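Local coordinates for molybdate-binding protein MolA (Haemophilus influenzae, PDB 3PSH) that binds molybdate, and also tungstate but not sulfate or phosphate, in the periplasm and delivers it to a low-affinity ABC importer of molybdate, at residues L24-L29 with K49-K54; N55-R58 with L63-M66; V90-P95 with W278-P283; P272-A277 with T321-D326. All coordinates share one frame; numbering follows the deposited sequence.

Contact 1 (L24-L29 with K49-K54). With MOO (molybdate ion), chain B.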
loop_
_atom_site.group_PDB
_atom_site.type_symbol
_atom_site.label_atom_id
_atom_site.label_comp_id
_atom_site.label_asym_id
_atom_site.label_seq_id
_atom_site.Cartn_x
_atom_site.Cartn_y
_atom_site.Cartn_z
ATOM N N LEU A 24 -14.137 2.489 -1.018
ATOM C CA LEU A 24 -13.903 2.844 0.415
ATOM C C LEU A 24 -12.578 2.338 0.995
ATOM O O LEU A 24 -12.504 1.887 2.151
ATOM C CB LEU A 24 -15.138 2.447 1.299
ATOM C CG LEU A 24 -16.535 3.091 0.842
ATOM C CD1 LEU A 24 -17.583 2.633 1.847
ATOM C CD2 LEU A 24 -16.446 4.642 0.681
ATOM N N GLN A 25 -11.569 2.285 0.145
ATOM C CA GLN A 25 -10.238 1.767 0.524
ATOM C C GLN A 25 -9.261 2.502 -0.388
ATOM O O GLN A 25 -9.453 2.490 -1.633
ATOM C CB GLN A 25 -10.192 0.253 0.276
ATOM C CG GLN A 25 -8.904 -0.370 0.966
ATOM C CD GLN A 25 -8.365 -1.579 0.292
ATOM O OE1 GLN A 25 -8.196 -2.638 0.970
ATOM N NE2 GLN A 25 -8.147 -1.517 -1.011
ATOM N N HIS A 26 -8.194 3.181 0.139
ATOM C CA HIS A 26 -7.195 3.887 -0.623
ATOM C C HIS A 26 -6.319 2.999 -1.513
ATOM O O HIS A 26 -5.938 3.377 -2.595
ATOM C CB HIS A 26 -6.280 4.747 0.292
ATOM C CG HIS A 26 -5.702 3.997 1.467
ATOM N ND1 HIS A 26 -6.483 3.452 2.462
ATOM C CD2 HIS A 26 -4.414 3.773 1.849
ATOM C CE1 HIS A 26 -5.720 2.899 3.397
ATOM N NE2 HIS A 26 -4.463 3.013 2.997
ATOM N N GLN A 27 -6.103 1.765 -1.057
ATOM C CA GLN A 27 -5.247 0.854 -1.849
ATOM C C GLN A 27 -5.939 0.514 -3.154
ATOM O O GLN A 27 -5.358 0.593 -4.257
ATOM C CB GLN A 27 -4.891 -0.433 -1.132
ATOM C CG GLN A 27 -4.010 0.016 0.093
ATOM C CD GLN A 27 -4.761 0.069 1.368
ATOM O OE1 GLN A 27 -5.976 0.270 1.427
ATOM N NE2 GLN A 27 -3.985 -0.097 2.477
ATOM N N THR A 28 -7.208 0.116 -3.022
ATOM C CA THR A 28 -7.940 -0.172 -4.270
ATOM C C THR A 28 -8.081 1.141 -5.117
ATOM O O THR A 28 -7.985 1.071 -6.336
ATOM C CB THR A 28 -9.336 -0.637 -3.937
ATOM O OG1 THR A 28 -9.293 -1.960 -3.383
ATOM C CG2 THR A 28 -10.225 -0.615 -5.179
ATOM N N LEU A 29 -8.296 2.322 -4.500
ATOM C CA LEU A 29 -8.407 3.566 -5.233
ATOM C C LEU A 29 -7.147 3.772 -6.083
ATOM O O LEU A 29 -7.262 4.117 -7.228
ATOM C CB LEU A 29 -8.697 4.754 -4.248
ATOM C CG LEU A 29 -8.924 6.133 -4.897
ATOM C CD1 LEU A 29 -9.956 6.000 -6.111
ATOM C CD2 LEU A 29 -9.480 7.007 -3.788
ATOM N N LYS A 49 -7.389 11.953 1.246
ATOM C CA LYS A 49 -6.181 12.787 1.171
ATOM C C LYS A 49 -5.191 12.362 2.282
ATOM O O LYS A 49 -4.002 12.340 2.067
ATOM C CB LYS A 49 -6.578 14.264 1.395
ATOM C CG LYS A 49 -7.369 14.819 0.199
ATOM C CD LYS A 49 -7.712 16.376 0.331
ATOM C CE LYS A 49 -8.621 16.877 -0.859
ATOM N NZ LYS A 49 -9.103 18.248 -0.293
ATOM N N LYS A 50 -5.669 12.068 3.442
ATOM C CA LYS A 50 -4.750 11.616 4.535
ATOM C C LYS A 50 -4.016 10.297 4.174
ATOM O O LYS A 50 -2.741 10.202 4.274
ATOM C CB LYS A 50 -5.428 11.510 5.883
ATOM C CG LYS A 50 -4.476 10.997 6.887
ATOM C CD LYS A 50 -4.954 11.403 8.279
ATOM C CE LYS A 50 -3.879 11.193 9.326
ATOM N NZ LYS A 50 -4.161 9.790 9.711
ATOM N N GLN A 51 -4.795 9.345 3.652
ATOM C CA GLN A 51 -4.233 8.027 3.426
ATOM C C GLN A 51 -3.384 7.920 2.171
ATOM O O GLN A 51 -2.443 7.081 2.096
ATOM C CB GLN A 51 -5.442 7.030 3.332
ATOM C CG GLN A 51 -6.113 6.795 4.695
ATOM C CD GLN A 51 -5.170 6.236 5.777
ATOM O OE1 GLN A 51 -4.284 5.449 5.524
ATOM N NE2 GLN A 51 -5.359 6.722 7.029
ATOM N N LEU A 52 -3.706 8.749 1.137
ATOM C CA LEU A 52 -2.910 8.805 -0.093
ATOM C C LEU A 52 -1.821 9.878 -0.104
ATOM O O LEU A 52 -0.954 9.846 -1.012
ATOM C CB LEU A 52 -3.779 8.904 -1.403
ATOM C CG LEU A 52 -4.701 7.671 -1.593
ATOM C CD1 LEU A 52 -5.664 7.938 -2.775
ATOM C CD2 LEU A 52 -3.881 6.459 -2.114
ATOM N N GLY A 53 -1.848 10.788 0.846
ATOM C CA GLY A 53 -0.953 11.881 0.827
ATOM C C GLY A 53 -1.477 13.148 0.174
ATOM O O GLY A 53 -2.177 13.110 -0.797
ATOM N N LYS A 54 -1.012 14.299 0.646
ATOM C CA LYS A 54 -1.578 15.536 0.135
ATOM C C LYS A 54 -1.304 15.746 -1.355
ATOM O O LYS A 54 -2.023 16.571 -2.019
ATOM C CB LYS A 54 -1.086 16.738 0.990
ATOM C CG LYS A 54 0.304 17.234 0.514
ATOM C CD LYS A 54 0.916 18.248 1.504
ATOM C CE LYS A 54 2.361 18.491 1.139
ATOM N NZ LYS A 54 2.450 19.091 -0.264
HETATM MO MO MOO B . -1.597 0.891 4.823
HETATM O O1 MOO B . -0.119 1.140 5.609
HETATM O O2 MOO B . -2.734 0.109 5.852
HETATM O O3 MOO B . -1.361 -0.106 3.465
HETATM O O4 MOO B . -2.060 2.397 4.189
#
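With chi1 at 50°, His26 holds its CG between its own backbone N and carbonyl carbon, and the imidazole stands out from the first turn of helix 26-34 toward the end of helix 48-52. There Gln51, its chain bent at CG (chi2 -59°), lies across one face of the ring. Its CB makes a CH-pi contact 3.7 Å from the centroid of the His26 ring, and the bend brings Gln51 OE1 over the same face, 3.5 Å from His26 NE2. The N-H of NE2 is used elsewhere: it leaves at the ring edge and gives a nearly straight hydrogen bond (162°) from His26 NE2 to molybdate O4, 2.8 Å long. Gln27 works beside it. Its OE1 sits over the other face of the imidazole, toward the rim, and its NE2 donates to molybdate O3 at 2.8 Å. The ring is thus held between two glutamine side chains while its edge meets the anion. Closer to the helix backbones the contact turns apolar: Leu52 CD2 packs 3.8 Å from His26 CB, and Leu52 CD1 reaches Leu29 CD2 at 4.1 Å, the two leucines crossing at about a right angle. Gln51 has a second tie to the site, because its backbone O accepts a hydrogen bond from Arg243, which itself binds the molybdate. Helix 26-34 directly follows strand 21-24 of a parallel sheet, so the arrangement is a strand-loop-helix unit of the amino-terminal lobe presenting its first-turn side chains to the oxyanion site of this solute-binding protein.

Contact 2 (N55-R58 with L63-M66)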
loop_
_atom_site.group_PDB
_atom_site.type_symbol
_atom_site.label_atom_id
_atom_site.label_comp_id
_atom_site.label_asym_id
_atom_site.label_seq_id
_atom_site.Cartn_x
_atom_site.Cartn_y
_atom_site.Cartn_z
ATOM N N ASN A 55 -0.295 15.096 -1.966
ATOM C CA ASN A 55 -0.006 15.368 -3.366
ATOM C C ASN A 55 -0.702 14.373 -4.319
ATOM O O ASN A 55 -0.563 14.514 -5.554
ATOM C CB ASN A 55 1.495 15.380 -3.650
ATOM C CG ASN A 55 2.215 16.441 -2.794
ATOM O OD1 ASN A 55 1.792 17.598 -2.785
ATOM N ND2 ASN A 55 3.302 16.063 -2.127
ATOM N N TYR A 56 -1.409 13.397 -3.719
ATOM C CA TYR A 56 -2.083 12.384 -4.579
ATOM C C TYR A 56 -3.004 13.029 -5.628
ATOM O O TYR A 56 -3.130 12.565 -6.762
ATOM C CB TYR A 56 -2.911 11.378 -3.768
ATOM C CG TYR A 56 -3.161 10.178 -4.654
ATOM C CD1 TYR A 56 -2.136 9.196 -4.750
ATOM C CD2 TYR A 56 -4.381 9.952 -5.288
ATOM C CE1 TYR A 56 -2.235 8.034 -5.566
ATOM C CE2 TYR A 56 -4.520 8.862 -6.098
ATOM C CZ TYR A 56 -3.477 7.864 -6.238
ATOM O OH TYR A 56 -3.762 6.785 -7.020
ATOM N N VAL A 57 -3.638 14.131 -5.226
ATOM C CA VAL A 57 -4.667 14.820 -6.031
ATOM C C VAL A 57 -3.956 15.315 -7.317
ATOM O O VAL A 57 -4.597 15.490 -8.384
ATOM C CB VAL A 57 -5.302 15.969 -5.162
ATOM C CG1 VAL A 57 -4.269 17.108 -5.009
ATOM C CG2 VAL A 57 -6.660 16.483 -5.742
ATOM N N ARG A 58 -2.638 15.462 -7.300
ATOM C CA ARG A 58 -1.968 15.822 -8.514
ATOM C C ARG A 58 -2.118 14.766 -9.634
ATOM O O ARG A 58 -2.109 15.092 -10.857
ATOM C CB ARG A 58 -0.482 16.126 -8.314
ATOM C CG ARG A 58 0.162 16.656 -9.617
ATOM C CD ARG A 58 1.656 16.939 -9.437
ATOM N NE ARG A 58 2.357 15.648 -9.417
ATOM C CZ ARG A 58 2.776 15.058 -10.545
ATOM N NH1 ARG A 58 2.537 15.596 -11.736
ATOM N NH2 ARG A 58 3.365 13.902 -10.503
ATOM N N LEU A 63 -10.372 13.397 -8.171
ATOM C CA LEU A 63 -10.730 13.007 -6.823
ATOM C C LEU A 63 -11.254 14.189 -5.961
ATOM O O LEU A 63 -11.945 13.972 -4.996
ATOM C CB LEU A 63 -9.582 12.256 -6.113
ATOM C CG LEU A 63 -9.060 10.991 -6.776
ATOM C CD1 LEU A 63 -7.996 10.369 -5.793
ATOM C CD2 LEU A 63 -10.227 10.023 -7.026
ATOM N N GLU A 64 -10.883 15.390 -6.328
ATOM C CA GLU A 64 -11.121 16.583 -5.530
ATOM C C GLU A 64 -12.610 16.874 -5.301
ATOM O O GLU A 64 -12.992 17.284 -4.212
ATOM C CB GLU A 64 -10.468 17.753 -6.222
ATOM C CG GLU A 64 -10.403 19.041 -5.344
ATOM C CD GLU A 64 -9.564 18.854 -4.083
ATOM O OE1 GLU A 64 -8.328 18.773 -4.136
ATOM O OE2 GLU A 64 -10.167 18.826 -3.032
ATOM N N ASN A 65 -13.417 16.607 -6.310
ATOM C CA ASN A 65 -14.896 16.847 -6.207
ATOM C C ASN A 65 -15.686 15.545 -6.085
ATOM O O ASN A 65 -16.947 15.486 -6.203
ATOM C CB ASN A 65 -15.359 17.638 -7.433
ATOM C CG ASN A 65 -14.743 19.058 -7.506
ATOM O OD1 ASN A 65 -14.401 19.512 -8.591
ATOM N ND2 ASN A 65 -14.621 19.736 -6.373
ATOM N N MET A 66 -14.963 14.449 -5.846
ATOM C CA MET A 66 -15.595 13.190 -5.598
ATOM C C MET A 66 -16.409 13.184 -4.297
ATOM O O MET A 66 -15.947 13.627 -3.210
ATOM C CB MET A 66 -14.529 12.111 -5.479
ATOM C CG MET A 66 -14.810 10.725 -5.931
ATOM S SD MET A 66 -15.423 10.351 -7.605
ATOM C CE MET A 66 -13.992 10.137 -8.621
#
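Apolar packing comes first, between Tyr56 and Leu63. The Tyr56 ring is approached at its edge, near the ring plane, by a single methyl: Leu63 CD1 lies 3.7 Å from Tyr56 CD2 and 3.8 Å from Tyr56 CE2, so the leucine branch borders one side of the ring without stacking on it. Leu63 continues inward to Leu29 of helix 26-34, and both Leu63 and Val57 lean on Trp48 at the start of helix 48-52. Val57 supplies the second meeting point. Its CG2 lies anti to the backbone N, where it reaches Glu64: 4.0 Å to Glu64 CB and 3.3 Å to Glu64 OE1, a methyl set against a carboxylate oxygen in van der Waals contact. Both segments belong to the long irregular connection between helices 48-52 and 77-82, in the lobe built on the parallel sheet of strands 41-44, 21-24, 87-91 and 109-112. Each is tightened into a turn by a backbone hydrogen bond, from Arg58 N to Asn55 O (2.9 Å) and from Met66 N to Leu63 O (3.2 Å), and the chain between them brings the two turns together. No hydrogen bond joins them directly, and the polar ends find partners in other parts of the fold. Tyr56 OH is bonded to Asn30 OD1 of helix 26-34. The bend of Glu64 at chi2 (62°) turns its carboxylate back, and Glu64 OE2 forms a salt bridge with Lys49 NZ at 3.0 Å. Arg58 NH2 bonds to the backbone O of Ser322, in the carboxy-terminal tail.

Contact 3 (V90-P95 with W278-P283). With MOO (molybdate ion), chain B.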
loop_
_atom_site.group_PDB
_atom_site.type_symbol
_atom_site.label_atom_id
_atom_site.label_comp_id
_atom_site.label_asym_id
_atom_site.label_seq_id
_atom_site.Cartn_x
_atom_site.Cartn_y
_atom_site.Cartn_z
ATOM N N VAL A 90 -14.749 -2.426 -0.425
ATOM C CA VAL A 90 -14.391 -2.152 0.985
ATOM C C VAL A 90 -13.045 -2.812 1.265
ATOM O O VAL A 90 -12.671 -3.789 0.579
ATOM C CB VAL A 90 -15.493 -2.661 1.992
ATOM C CG1 VAL A 90 -16.829 -1.903 1.642
ATOM C CG2 VAL A 90 -15.651 -4.219 2.040
ATOM N N THR A 91 -12.379 -2.390 2.357
ATOM C CA THR A 91 -11.156 -3.105 2.829
ATOM C C THR A 91 -11.561 -4.443 3.500
ATOM O O THR A 91 -12.628 -4.592 4.115
ATOM C CB THR A 91 -10.386 -2.176 3.751
ATOM O OG1 THR A 91 -9.022 -2.630 3.903
ATOM C CG2 THR A 91 -11.085 -1.936 5.074
ATOM N N ASN A 92 -10.596 -5.383 3.496
ATOM C CA ASN A 92 -10.840 -6.683 4.004
ATOM C C ASN A 92 -11.246 -6.732 5.463
ATOM O O ASN A 92 -11.975 -7.594 5.847
ATOM C CB ASN A 92 -9.645 -7.601 3.762
ATOM C CG ASN A 92 -8.378 -7.040 4.388
ATOM O OD1 ASN A 92 -7.906 -5.919 4.018
ATOM N ND2 ASN A 92 -7.925 -7.707 5.412
ATOM N N TYR A 93 -10.784 -5.795 6.293
ATOM C CA TYR A 93 -11.136 -5.842 7.692
ATOM C C TYR A 93 -12.353 -4.961 7.991
ATOM O O TYR A 93 -12.650 -4.662 9.188
ATOM C CB TYR A 93 -9.874 -5.417 8.514
ATOM C CG TYR A 93 -9.401 -3.983 8.294
ATOM C CD1 TYR A 93 -10.016 -2.910 8.991
ATOM C CD2 TYR A 93 -8.320 -3.699 7.475
ATOM C CE1 TYR A 93 -9.607 -1.568 8.778
ATOM C CE2 TYR A 93 -7.917 -2.355 7.255
ATOM C CZ TYR A 93 -8.528 -1.311 7.935
ATOM O OH TYR A 93 -8.110 -0.027 7.789
ATOM N N ALA A 94 -13.076 -4.503 6.933
ATOM C CA ALA A 94 -14.328 -3.641 7.179
ATOM C C ALA A 94 -15.223 -4.385 8.153
ATOM O O ALA A 94 -15.445 -5.568 7.983
ATOM C CB ALA A 94 -15.069 -3.345 5.890
ATOM N N PRO A 95 -15.721 -3.661 9.175
ATOM C CA PRO A 95 -16.528 -4.437 10.149
ATOM C C PRO A 95 -17.733 -5.141 9.457
ATOM O O PRO A 95 -18.320 -4.606 8.469
ATOM C CB PRO A 95 -17.086 -3.377 11.062
ATOM C CG PRO A 95 -16.000 -2.182 11.004
ATOM C CD PRO A 95 -15.405 -2.293 9.631
ATOM N N TRP A 278 4.068 0.317 2.899
ATOM C CA TRP A 278 2.789 0.411 3.588
ATOM C C TRP A 278 2.469 -1.000 4.120
ATOM O O TRP A 278 3.129 -1.990 3.840
ATOM C CB TRP A 278 1.730 0.741 2.525
ATOM C CG TRP A 278 1.692 2.146 2.149
ATOM C CD1 TRP A 278 2.598 3.188 2.568
ATOM C CD2 TRP A 278 0.718 2.767 1.315
ATOM N NE1 TRP A 278 2.192 4.383 2.009
ATOM C CE2 TRP A 278 1.020 4.155 1.283
ATOM C CE3 TRP A 278 -0.455 2.300 0.658
ATOM C CZ2 TRP A 278 0.208 5.075 0.549
ATOM C CZ3 TRP A 278 -1.277 3.239 -0.003
ATOM C CH2 TRP A 278 -0.901 4.579 -0.116
ATOM N N GLY A 279 1.432 -1.097 4.937
ATOM C CA GLY A 279 1.078 -2.439 5.420
ATOM C C GLY A 279 0.520 -3.335 4.318
ATOM O O GLY A 279 0.582 -4.544 4.433
ATOM N N TYR A 280 0.045 -2.725 3.243
ATOM C CA TYR A 280 -0.425 -3.417 2.004
ATOM C C TYR A 280 0.564 -3.172 0.818
ATOM O O TYR A 280 0.953 -1.989 0.591
ATOM C CB TYR A 280 -1.842 -2.855 1.555
ATOM C CG TYR A 280 -2.980 -3.262 2.472
ATOM C CD1 TYR A 280 -4.024 -4.117 2.028
ATOM C CD2 TYR A 280 -3.049 -2.727 3.753
ATOM C CE1 TYR A 280 -5.099 -4.482 2.898
ATOM C CE2 TYR A 280 -4.077 -3.104 4.632
ATOM C CZ TYR A 280 -5.112 -3.938 4.164
ATOM O OH TYR A 280 -6.112 -4.264 5.104
ATOM N N PRO A 281 0.759 -4.169 -0.088
ATOM C CA PRO A 281 1.634 -3.988 -1.223
ATOM C C PRO A 281 0.889 -3.151 -2.309
ATOM O O PRO A 281 -0.322 -3.369 -2.536
ATOM C CB PRO A 281 1.817 -5.396 -1.711
ATOM C CG PRO A 281 0.423 -6.156 -1.436
ATOM C CD PRO A 281 0.162 -5.560 -0.047
ATOM N N MET A 282 1.644 -2.329 -3.042
ATOM C CA MET A 282 1.098 -1.553 -4.137
ATOM C C MET A 282 2.057 -1.743 -5.272
ATOM O O MET A 282 3.270 -1.907 -5.027
ATOM C CB MET A 282 1.017 -0.036 -3.787
ATOM C CG MET A 282 0.245 0.387 -2.543
ATOM S SD MET A 282 -1.561 0.759 -2.856
ATOM C CE MET A 282 -2.106 -0.689 -3.754
ATOM N N PRO A 283 1.527 -1.812 -6.505
ATOM C CA PRO A 283 2.371 -2.241 -7.600
ATOM C C PRO A 283 3.571 -1.347 -7.767
ATOM O O PRO A 283 4.647 -1.873 -8.116
ATOM C CB PRO A 283 1.462 -2.137 -8.848
ATOM C CG PRO A 283 0.186 -1.260 -8.369
ATOM C CD PRO A 283 0.104 -1.521 -6.885
HETATM MO MO MOO B . -1.597 0.891 4.823
HETATM O O1 MOO B . -0.119 1.140 5.609
HETATM O O2 MOO B . -2.734 0.109 5.852
HETATM O O3 MOO B . -1.361 -0.106 3.465
HETATM O O4 MOO B . -2.060 2.397 4.189
HETATM O O HOH W 1 -5.578 -6.449 6.660
#
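Tyr280 bridges the two halves of the molecule, its ring reaching from the molybdate loop to Asn92, which lies just past the carboxy end of strand 87-91. This is the cleft of a two-lobed periplasmic binding protein, with the ligand loop on one wall and a type I beta turn, Thr91 to Ala94, on the other. Asn92 and Tyr280 approach from opposite directions, amide and ring planes 61° apart. Tyr280 OH donates to Asn92 OD1 at 2.7 Å, arriving in the carbonyl plane on a lone pair (133° at the oxygen), while OD1 itself lies at the edge of the tyrosine ring. A water closes the same corner: it donates to Tyr280 OH at 2.7 Å and accepts from Asn92 ND2 at 2.9 Å, so the buried phenol oxygen is gripped twice. Tyr93 crosses Tyr280 obliquely and turns its ring edge to that oxygen, with Tyr93 CD2 3.3 Å from Tyr280 OH. The Tyr93 ring is backed by Thr91 CG2, centred over one face, whereas the hydroxyl of Thr91 probably hydrogen-bonds to the side chain of Gln25. These contacts fix the far end of Tyr280; the near end faces the anion. Tyr280 CD2 lies 3.1 Å from molybdate O3, and the indole of Trp278 turns one face to O4. Two backbone N-H groups grip the ligand here: Tyr280 N gives O3 a bent bond of 3.0 Å, and Gly279 N points almost straight (176°) at molybdate O1, 2.8 Å away.

Contact 4 (P272-A277 with T321-D326)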
loop_
_atom_site.group_PDB
_atom_site.type_symbol
_atom_site.label_atom_id
_atom_site.label_comp_id
_atom_site.label_asym_id
_atom_site.label_seq_id
_atom_site.Cartn_x
_atom_site.Cartn_y
_atom_site.Cartn_z
ATOM N N PRO A 272 10.208 8.165 -1.313
ATOM C CA PRO A 272 9.461 8.822 -2.328
ATOM C C PRO A 272 7.992 8.387 -2.359
ATOM O O PRO A 272 7.562 7.300 -1.856
ATOM C CB PRO A 272 10.019 8.278 -3.640
ATOM C CG PRO A 272 11.515 8.029 -3.263
ATOM C CD PRO A 272 11.469 7.569 -1.829
ATOM N N GLU A 273 7.261 9.201 -3.123
ATOM C CA GLU A 273 5.877 8.994 -3.261
ATOM C C GLU A 273 5.490 7.530 -3.674
ATOM O O GLU A 273 4.520 6.972 -3.107
ATOM C CB GLU A 273 5.401 9.876 -4.408
ATOM C CG GLU A 273 3.923 9.863 -4.734
ATOM C CD GLU A 273 3.645 10.898 -5.845
ATOM O OE1 GLU A 273 3.959 10.630 -7.064
ATOM O OE2 GLU A 273 3.101 11.977 -5.420
ATOM N N TYR A 274 6.240 6.997 -4.650
ATOM C CA TYR A 274 6.009 5.657 -5.182
ATOM C C TYR A 274 6.441 4.541 -4.260
ATOM O O TYR A 274 6.076 3.376 -4.442
ATOM C CB TYR A 274 6.603 5.479 -6.577
ATOM C CG TYR A 274 8.049 5.862 -6.588
ATOM C CD1 TYR A 274 8.975 4.976 -6.106
ATOM C CD2 TYR A 274 8.460 7.095 -7.083
ATOM C CE1 TYR A 274 10.353 5.289 -6.132
ATOM C CE2 TYR A 274 9.822 7.417 -7.125
ATOM C CZ TYR A 274 10.740 6.520 -6.598
ATOM O OH TYR A 274 12.108 6.717 -6.582
ATOM N N ALA A 275 7.259 4.897 -3.274
ATOM C CA ALA A 275 8.048 3.841 -2.511
ATOM C C ALA A 275 7.306 3.562 -1.273
ATOM O O ALA A 275 7.788 3.870 -0.141
ATOM C CB ALA A 275 9.458 4.295 -2.241
ATOM N N LYS A 276 6.060 3.076 -1.455
ATOM C CA LYS A 276 5.125 2.875 -0.322
ATOM C C LYS A 276 5.461 1.666 0.567
ATOM O O LYS A 276 5.147 0.509 0.231
ATOM C CB LYS A 276 3.712 2.736 -0.880
ATOM C CG LYS A 276 3.410 3.921 -1.748
ATOM C CD LYS A 276 1.911 3.759 -2.266
ATOM C CE LYS A 276 1.313 5.145 -2.720
ATOM N NZ LYS A 276 1.974 5.550 -3.986
ATOM N N ALA A 277 6.134 1.950 1.678
ATOM C CA ALA A 277 6.336 0.822 2.604
ATOM C C ALA A 277 5.168 0.680 3.540
ATOM O O ALA A 277 5.299 0.727 4.740
ATOM C CB ALA A 277 7.644 0.960 3.379
ATOM N N THR A 321 1.027 10.740 -16.407
ATOM C CA THR A 321 1.748 11.980 -16.152
ATOM C C THR A 321 3.209 11.667 -15.761
ATOM O O THR A 321 3.562 10.495 -15.626
ATOM C CB THR A 321 1.070 12.876 -15.078
ATOM O OG1 THR A 321 1.687 14.174 -15.171
ATOM C CG2 THR A 321 1.167 12.332 -13.671
ATOM N N SER A 322 4.045 12.684 -15.710
ATOM C CA SER A 322 5.390 12.491 -15.123
ATOM C C SER A 322 5.410 12.422 -13.592
ATOM O O SER A 322 4.465 12.878 -12.909
ATOM C CB SER A 322 6.350 13.583 -15.618
ATOM O OG SER A 322 5.899 14.802 -15.111
ATOM N N TYR A 323 6.506 11.859 -13.047
ATOM C CA TYR A 323 6.800 11.994 -11.608
ATOM C C TYR A 323 7.358 13.365 -11.260
ATOM O O TYR A 323 8.214 13.951 -11.991
ATOM C CB TYR A 323 7.754 10.845 -11.145
ATOM C CG TYR A 323 8.335 11.033 -9.765
ATOM C CD1 TYR A 323 7.557 10.805 -8.534
ATOM C CD2 TYR A 323 9.672 11.345 -9.632
ATOM C CE1 TYR A 323 8.155 10.947 -7.252
ATOM C CE2 TYR A 323 10.261 11.499 -8.332
ATOM C CZ TYR A 323 9.568 11.239 -7.182
ATOM O OH TYR A 323 10.147 11.473 -5.939
ATOM N N LYS A 324 6.868 13.887 -10.145
ATOM C CA LYS A 324 7.270 15.145 -9.591
ATOM C C LYS A 324 7.779 14.936 -8.175
ATOM O O LYS A 324 6.980 14.650 -7.300
ATOM C CB LYS A 324 6.050 16.127 -9.578
ATOM C CG LYS A 324 6.427 17.572 -9.296
ATOM C CD LYS A 324 5.259 18.503 -9.626
ATOM C CE LYS A 324 5.633 19.982 -9.543
ATOM N NZ LYS A 324 5.302 20.432 -8.148
ATOM N N PRO A 325 9.102 15.130 -7.946
ATOM C CA PRO A 325 9.676 14.990 -6.596
ATOM C C PRO A 325 9.146 16.062 -5.703
ATOM O O PRO A 325 8.852 17.198 -6.148
ATOM C CB PRO A 325 11.195 15.156 -6.800
ATOM C CG PRO A 325 11.410 15.580 -8.236
ATOM C CD PRO A 325 10.083 15.504 -8.976
ATOM N N ASP A 326 8.961 15.705 -4.451
ATOM C CA ASP A 326 8.717 16.695 -3.472
ATOM C C ASP A 326 9.984 16.967 -2.627
ATOM O O ASP A 326 9.869 17.822 -1.752
ATOM C CB ASP A 326 7.523 16.304 -2.633
ATOM C CG ASP A 326 7.759 14.980 -1.870
ATOM O OD1 ASP A 326 8.867 14.439 -1.989
ATOM O OD2 ASP A 326 6.861 14.530 -1.146
HETATM O O HOH W 2 4.692 12.988 -8.243
HETATM O O HOH W 3 8.327 11.684 -3.934
#
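One water sits between Glu273 and Tyr323, gripped from both segments. It accepts from Glu273 N at 2.8 Å and is hydrogen-bonded to Tyr323 OH at 2.7 Å, and it also makes a weak bond of 3.4 Å to Asp326 OD1. A second water, by the carboxylate of Glu273, lies 2.7 Å from Glu273 OE1 and 3.0 Å from Lys324 N, and accepts a hydrogen bond from the latter. No direct hydrogen bond joins the segments, so the polar part of the interface is mediated by solvent. Glu273 stretches past Tyr323 in the reverse sense, its chain extended with CG anti to the backbone N (chi1 -178°). That places Glu273 OE1 near the plane of the Tyr323 ring, at its edge; the same oxygen is bonded to Tyr315 OH of helix 307-319. The apolar part is an edge-to-face pair in which Tyr274 turns its edge to a face of Tyr323, centroids 5.3 Å apart and planes at 64°, with Tyr274 CE2 3.8 Å from Tyr323 CZ. Pro325 N lies over the other face of Tyr323, toward the rim. Pro272 CB sits over one face of the Tyr274 ring, toward its rim, and also touches the Tyr323 hydroxyl. Within the turn segment, Lys276 NZ folds back to the backbone O of Glu273 at 3.0 Å and forms a salt bridge with Glu284. What results is a type I beta turn, Pro272 to Ala275, running into an inverse gamma turn centred on Ala275, with the carboxy-terminal tail of the chain laid against it after helix 307-319.

Contacts 1 and 3 are buried and share the molybdate: contact 1 offers side-chain donors from a helix start, contact 3 backbone N-H groups from a loop, and Gln27 of the first packs on Tyr280 of the second. Contacts 2 and 4 lie farther out, only partly buried, and touch no ligand; contact 2 is mostly apolar with its polar ends bonded outward, whereas contact 4 relies on waters and an aromatic pair. Contact 2 backs contact 1 through Leu63 on Leu29. Arg58 of contact 2 meets the tail of contact 4, and residues 272-277 run straight into the ligand loop 278-283, joining contact 4 to contact 3.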